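Local coordinates for flagellar biosynthetic protein FlhB (Shewanella putrefaciens CN-32, PDB 6Z0W), which probably takes part, through the cytoplasmic domain in this chain, in type III export of flagellar proteins and formation of the flagellar rod, at residues Tyr25-Val29 and Ala71-His76; Ile64-Leu70 and Pro113-Leu118. All coordinates share one frame; numbering follows the deposited sequence.

Contact 1: Tyr25-Val29 and Ala71-His76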
loop_
_atom_site.group_PDB
_atom_site.type_symbol
_atom_site.label_atom_id
_atom_site.label_comp_id
_atom_site.label_asym_id
_atom_site.label_seq_id
_atom_site.Cartn_x
_atom_site.Cartn_y
_atom_site.Cartn_z
ATOM N N TYR A 25 1.473 -8.600 -4.602
ATOM C CA TYR A 25 0.997 -7.225 -4.649
ATOM C C TYR A 25 1.886 -6.355 -3.770
ATOM O O TYR A 25 2.280 -6.784 -2.683
ATOM C CB TYR A 25 -0.431 -7.137 -4.121
ATOM C CG TYR A 25 -1.494 -7.662 -5.036
ATOM C CD1 TYR A 25 -2.228 -6.795 -5.809
ATOM C CD2 TYR A 25 -1.770 -9.021 -5.113
ATOM C CE1 TYR A 25 -3.218 -7.238 -6.622
ATOM C CE2 TYR A 25 -2.752 -9.487 -5.941
ATOM C CZ TYR A 25 -3.474 -8.578 -6.700
ATOM O OH TYR A 25 -4.477 -8.983 -7.545
ATOM N N ALA A 26 2.188 -5.138 -4.226
ATOM C CA ALA A 26 2.847 -4.133 -3.392
ATOM C C ALA A 26 2.309 -2.769 -3.783
ATOM O O ALA A 26 2.281 -2.447 -4.974
ATOM C CB ALA A 26 4.383 -4.140 -3.559
ATOM N N VAL A 27 1.908 -1.964 -2.799
ATOM C CA VAL A 27 1.522 -0.582 -3.061
ATOM C C VAL A 27 2.317 0.321 -2.125
ATOM O O VAL A 27 2.317 0.119 -0.900
ATOM C CB VAL A 27 0.005 -0.360 -2.913
ATOM C CG1 VAL A 27 -0.738 -1.025 -4.089
ATOM C CG2 VAL A 27 -0.496 -0.921 -1.587
ATOM N N ALA A 28 3.049 1.275 -2.708
ATOM C CA ALA A 28 3.818 2.241 -1.932
ATOM C C ALA A 28 2.915 3.439 -1.636
ATOM O O ALA A 28 2.484 4.159 -2.560
ATOM C CB ALA A 28 5.091 2.663 -2.684
ATOM N N VAL A 29 2.637 3.660 -0.350
ATOM C CA VAL A 29 1.670 4.658 0.098
ATOM C C VAL A 29 2.404 5.843 0.727
ATOM O O VAL A 29 3.359 5.662 1.495
ATOM C CB VAL A 29 0.664 4.025 1.085
ATOM C CG1 VAL A 29 -0.356 5.076 1.619
ATOM C CG2 VAL A 29 -0.062 2.856 0.421
ATOM N N ALA A 71 -3.710 -4.460 0.799
ATOM C CA ALA A 71 -2.823 -4.346 -0.361
ATOM C C ALA A 71 -3.595 -4.511 -1.663
ATOM O O ALA A 71 -3.453 -3.696 -2.581
ATOM C CB ALA A 71 -1.693 -5.384 -0.278
ATOM N N ARG A 72 -4.424 -5.561 -1.757
ATOM C CA ARG A 72 -5.175 -5.820 -2.993
ATOM C C ARG A 72 -6.241 -4.748 -3.238
ATOM O O ARG A 72 -6.403 -4.261 -4.371
ATOM C CB ARG A 72 -5.833 -7.210 -2.947
ATOM C CG ARG A 72 -4.862 -8.380 -2.986
ATOM C CD ARG A 72 -5.546 -9.708 -3.362
ATOM N NE ARG A 72 -6.763 -9.938 -2.583
ATOM C CZ ARG A 72 -6.797 -10.570 -1.413
ATOM N NH1 ARG A 72 -5.677 -11.066 -0.903
ATOM N NH2 ARG A 72 -7.953 -10.731 -0.771
ATOM N N ALA A 73 -6.980 -4.375 -2.192
ATOM C CA ALA A 73 -8.014 -3.356 -2.353
ATOM C C ALA A 73 -7.418 -2.014 -2.782
ATOM O O ALA A 73 -7.974 -1.327 -3.648
ATOM C CB ALA A 73 -8.800 -3.210 -1.063
ATOM N N ILE A 74 -6.277 -1.630 -2.207
ATOM C CA ILE A 74 -5.618 -0.401 -2.644
ATOM C C ILE A 74 -5.234 -0.505 -4.114
ATOM O O ILE A 74 -5.545 0.377 -4.920
ATOM C CB ILE A 74 -4.380 -0.103 -1.783
ATOM C CG1 ILE A 74 -4.748 0.257 -0.355
ATOM C CG2 ILE A 74 -3.599 1.055 -2.381
ATOM C CD1 ILE A 74 -3.553 0.208 0.558
ATOM N N TYR A 75 -4.529 -1.582 -4.476
ATOM C CA TYR A 75 -4.051 -1.742 -5.847
ATOM C C TYR A 75 -5.196 -1.612 -6.851
ATOM O O TYR A 75 -5.073 -0.896 -7.858
ATOM C CB TYR A 75 -3.350 -3.094 -6.002
ATOM C CG TYR A 75 -2.673 -3.271 -7.350
ATOM C CD1 TYR A 75 -1.322 -3.002 -7.501
ATOM C CD2 TYR A 75 -3.397 -3.680 -8.477
ATOM C CE1 TYR A 75 -0.697 -3.141 -8.726
ATOM C CE2 TYR A 75 -2.775 -3.833 -9.722
ATOM C CZ TYR A 75 -1.426 -3.561 -9.838
ATOM O OH TYR A 75 -0.769 -3.693 -11.045
ATOM N N HIS A 76 -6.330 -2.265 -6.564
ATOM C CA HIS A 76 -7.444 -2.344 -7.508
ATOM C C HIS A 76 -8.214 -1.048 -7.646
ATOM O O HIS A 76 -8.909 -0.881 -8.656
ATOM C CB HIS A 76 -8.423 -3.437 -7.093
ATOM C CG HIS A 76 -7.852 -4.811 -7.177
ATOM N ND1 HIS A 76 -8.176 -5.806 -6.279
ATOM C CD2 HIS A 76 -6.973 -5.355 -8.046
ATOM C CE1 HIS A 76 -7.520 -6.905 -6.594
ATOM N NE2 HIS A 76 -6.783 -6.658 -7.661
#

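Contact 2: Ile64-Leu70 and Pro113-Leu118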
loop_
_atom_site.group_PDB
_atom_site.type_symbol
_atom_site.label_atom_id
_atom_site.label_comp_id
_atom_site.label_asym_id
_atom_site.label_seq_id
_atom_site.Cartn_x
_atom_site.Cartn_y
_atom_site.Cartn_z
ATOM N N ILE A 64 7.588 -2.229 5.481
ATOM C CA ILE A 64 6.807 -3.081 4.604
ATOM C C ILE A 64 5.892 -3.899 5.504
ATOM O O ILE A 64 6.372 -4.596 6.406
ATOM C CB ILE A 64 7.704 -4.011 3.779
ATOM C CG1 ILE A 64 8.723 -3.202 2.960
ATOM C CG2 ILE A 64 6.827 -4.934 2.936
ATOM C CD1 ILE A 64 9.818 -4.056 2.345
ATOM N N VAL A 65 4.583 -3.811 5.304
ATOM C CA VAL A 65 3.677 -4.543 6.183
ATOM C C VAL A 65 2.741 -5.382 5.333
ATOM O O VAL A 65 2.312 -4.955 4.255
ATOM C CB VAL A 65 2.906 -3.618 7.149
ATOM C CG1 VAL A 65 3.853 -2.562 7.728
ATOM C CG2 VAL A 65 1.753 -2.940 6.466
ATOM N N SER A 66 2.464 -6.599 5.800
ATOM C CA SER A 66 1.593 -7.521 5.090
ATOM C C SER A 66 0.184 -7.409 5.658
ATOM O O SER A 66 -0.064 -7.791 6.811
ATOM C CB SER A 66 2.083 -8.960 5.183
ATOM O OG SER A 66 1.139 -9.789 4.522
ATOM N N ALA A 67 -0.736 -6.922 4.824
ATOM C CA ALA A 67 -2.172 -6.981 5.099
ATOM C C ALA A 67 -2.848 -7.277 3.766
ATOM O O ALA A 67 -3.251 -6.356 3.053
ATOM C CB ALA A 67 -2.679 -5.674 5.723
ATOM N N PRO A 68 -2.965 -8.555 3.393
ATOM C CA PRO A 68 -3.264 -8.940 1.976
ATOM C C PRO A 68 -4.520 -8.287 1.409
ATOM O O PRO A 68 -4.489 -7.805 0.267
ATOM C CB PRO A 68 -3.415 -10.479 2.047
ATOM C CG PRO A 68 -2.549 -10.876 3.221
ATOM C CD PRO A 68 -2.597 -9.726 4.221
ATOM N N PRO A 69 -5.650 -8.277 2.135
ATOM C CA PRO A 69 -6.855 -7.664 1.558
ATOM C C PRO A 69 -6.734 -6.169 1.367
ATOM O O PRO A 69 -7.400 -5.618 0.480
ATOM C CB PRO A 69 -7.952 -8.001 2.583
ATOM C CG PRO A 69 -7.426 -9.170 3.342
ATOM C CD PRO A 69 -5.955 -8.888 3.445
ATOM N N LEU A 70 -5.948 -5.493 2.212
ATOM C CA LEU A 70 -5.748 -4.049 2.065
ATOM C C LEU A 70 -4.841 -3.746 0.882
ATOM O O LEU A 70 -5.142 -2.860 0.066
ATOM C CB LEU A 70 -5.160 -3.466 3.359
ATOM C CG LEU A 70 -5.054 -1.949 3.395
ATOM C CD1 LEU A 70 -6.467 -1.354 3.191
ATOM C CD2 LEU A 70 -4.469 -1.470 4.747
ATOM N N PRO A 113 7.935 -9.083 5.726
ATOM C CA PRO A 113 7.001 -8.005 6.064
ATOM C C PRO A 113 6.362 -8.228 7.423
ATOM O O PRO A 113 6.192 -9.361 7.875
ATOM C CB PRO A 113 5.955 -8.084 4.949
ATOM C CG PRO A 113 6.669 -8.688 3.815
ATOM C CD PRO A 113 7.643 -9.666 4.406
ATOM N N ILE A 114 6.009 -7.125 8.072
ATOM C CA ILE A 114 5.304 -7.159 9.348
ATOM C C ILE A 114 3.844 -7.520 9.094
ATOM O O ILE A 114 3.138 -6.810 8.361
ATOM C CB ILE A 114 5.431 -5.814 10.082
ATOM C CG1 ILE A 114 6.905 -5.391 10.136
ATOM C CG2 ILE A 114 4.848 -5.931 11.463
ATOM C CD1 ILE A 114 7.154 -3.864 10.169
ATOM N N PRO A 115 3.344 -8.609 9.672
ATOM C CA PRO A 115 1.919 -8.932 9.529
ATOM C C PRO A 115 1.103 -8.039 10.450
ATOM O O PRO A 115 1.334 -8.008 11.660
ATOM C CB PRO A 115 1.843 -10.405 9.954
ATOM C CG PRO A 115 3.293 -10.857 10.176
ATOM C CD PRO A 115 4.061 -9.608 10.478
ATOM N N ILE A 116 0.172 -7.286 9.881
ATOM C CA ILE A 116 -0.697 -6.419 10.663
ATOM C C ILE A 116 -2.128 -6.888 10.454
ATOM O O ILE A 116 -2.613 -6.904 9.315
ATOM C CB ILE A 116 -0.567 -4.935 10.285
ATOM C CG1 ILE A 116 0.899 -4.524 10.186
ATOM C CG2 ILE A 116 -1.269 -4.084 11.321
ATOM C CD1 ILE A 116 1.620 -4.486 11.505
ATOM N N PRO A 117 -2.836 -7.277 11.505
ATOM C CA PRO A 117 -4.250 -7.600 11.345
ATOM C C PRO A 117 -5.032 -6.341 11.024
ATOM O O PRO A 117 -4.759 -5.265 11.566
ATOM C CB PRO A 117 -4.649 -8.178 12.710
ATOM C CG PRO A 117 -3.341 -8.402 13.453
ATOM C CD PRO A 117 -2.404 -7.373 12.906
ATOM N N LEU A 118 -5.984 -6.481 10.107
ATOM C CA LEU A 118 -6.954 -5.427 9.874
ATOM C C LEU A 118 -7.922 -5.358 11.047
ATOM O O LEU A 118 -8.129 -6.330 11.775
ATOM C CB LEU A 118 -7.708 -5.664 8.566
ATOM C CG LEU A 118 -6.826 -5.646 7.310
ATOM C CD1 LEU A 118 -7.567 -6.183 6.104
ATOM C CD2 LEU A 118 -6.312 -4.225 7.053
#

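Contact 1: Tyr25-Val29 and Ala71-His76
Tyr-25, Tyr-75 and His-76 form an aromatic cluster where an inner strand of the sheet meets a helix. The segments 25-29 and 71-76 pass at 7.8 Å between their axes. Their directions differ by 69°. Tyr-25 lies at the centre of the cluster. Arg-72 lays its aliphatic chain over one face of the Tyr-25 ring, and its CG stands 3.7 Å from the ring centroid, almost on the ring normal. This is a CH-pi contact. Tyr-75 meets the same ring at an edge. The two tyrosines make a T-shaped pair, with the edge of Tyr-25 directed at the face of Tyr-75 and the centroids 5.5 Å apart. With Tyr-75 CG anti to the backbone N (chi1 -173°), the ring stands beside Tyr-25 and can offer its face to that edge. At the far end of the Tyr-25 ring, His-76 NE2 donates to Tyr-25 OH at 3.3 Å. That bond is long and bent, 139° at the hydrogen. The hydroxyl is also bonded to His-130, which belongs to the C-terminal histidine run, evidently a purification tag, so part of the hydroxyl's bonding probably comes from the construct. Further along the strand the contact is purely apolar. Val-27 divides its branches between two helix residues. Its CG1 lies 3.8 Å from Tyr-75 CB, and its CG2 lies 3.8 Å from Ile-74 CG2. Val-29 CG2 reaches Ile-74 CD1 more loosely, at 4.4 Å. Strand 25-30 runs between strands 17-20 and 40-46. Lys-44 of strand 40-46 makes a cation-pi contact with the Tyr-75 ring, and Val-92 of helix 89-100 touches both Val-29 and Ile-74.

Contact 2: Ile64-Leu70 and Pro113-Leu118
Pro-113 opens the contact by setting its ring against Ile-64. Its CB lies 3.8 Å from Ile-64 CG2. At Ile-114 the chain joins strand 64-66 as a parallel neighbour. Ile-114 N donates to Ile-64 O at 3.1 Å. Ile-114 O then accepts from Ser-66 N at 2.7 Å, with the donor 41° out of the carbonyl plane. The same oxygen receives a CA-H contact from Val-65 CA at 3.2 Å. Pro-115 is the parallel bridge partner of Ser-66, which bonds to the residues before and after it. The proline N faces away from strand 64-66, so its missing N-H costs nothing here. Ile-116 N donates to Ser-66 O at 3.1 Å, nearly straight at 168°. The side chain of Ile-116 turns to Val-65, with CG1 3.8 Å from Val-65 CB. Tyr-98 of helix 89-100 touches Ile-114, Ile-116 and Val-65. Leu-118 ends the segment beyond the paired part. Its CG is anti to the carbonyl carbon (chi1 -63°), and the forked end reaches the start of helix 68-77. One methyl, Leu-118 CD1, rests 4.0 Å from Pro-69 CB, and the other, Leu-118 CD2, lies 3.9 Å from Leu-70 CB. The segment is probably part of the proline-rich element linked to flagellar biogenesis. Proline alternates with isoleucine here, and this pattern suits an edge strand. The isoleucines spend their N-H groups on strand 64-66, while Pro-115 brings no N-H to the outer side. A further strand would probably find few donors there.

In the fold
Segments 64-70 and 71-76 follow each other directly in sequence, so both contacts share helix 68-77. Contact 2 holds its start together with strand 64-66, and contact 1 holds its later turns. The contact centres are about 11 Å apart. Contact 1 is deep, about 4 Å from the chain centre, while contact 2 lies about 9 Å out, at the sheet edge. Strand 17-20 runs between strands 25-30 and 64-66, joining them in one sheet. It leads to Asn-21, which begins an Asn-Pro-Glu-His sequence. This corresponds to the family's Asn-Pro-Thr-His self-cleavage motif, with Glu for Thr. Contact 1 begins just after it, and Ser-66 OG of contact 2 bonds Asn-21; cleavage there is probable, as in relatives.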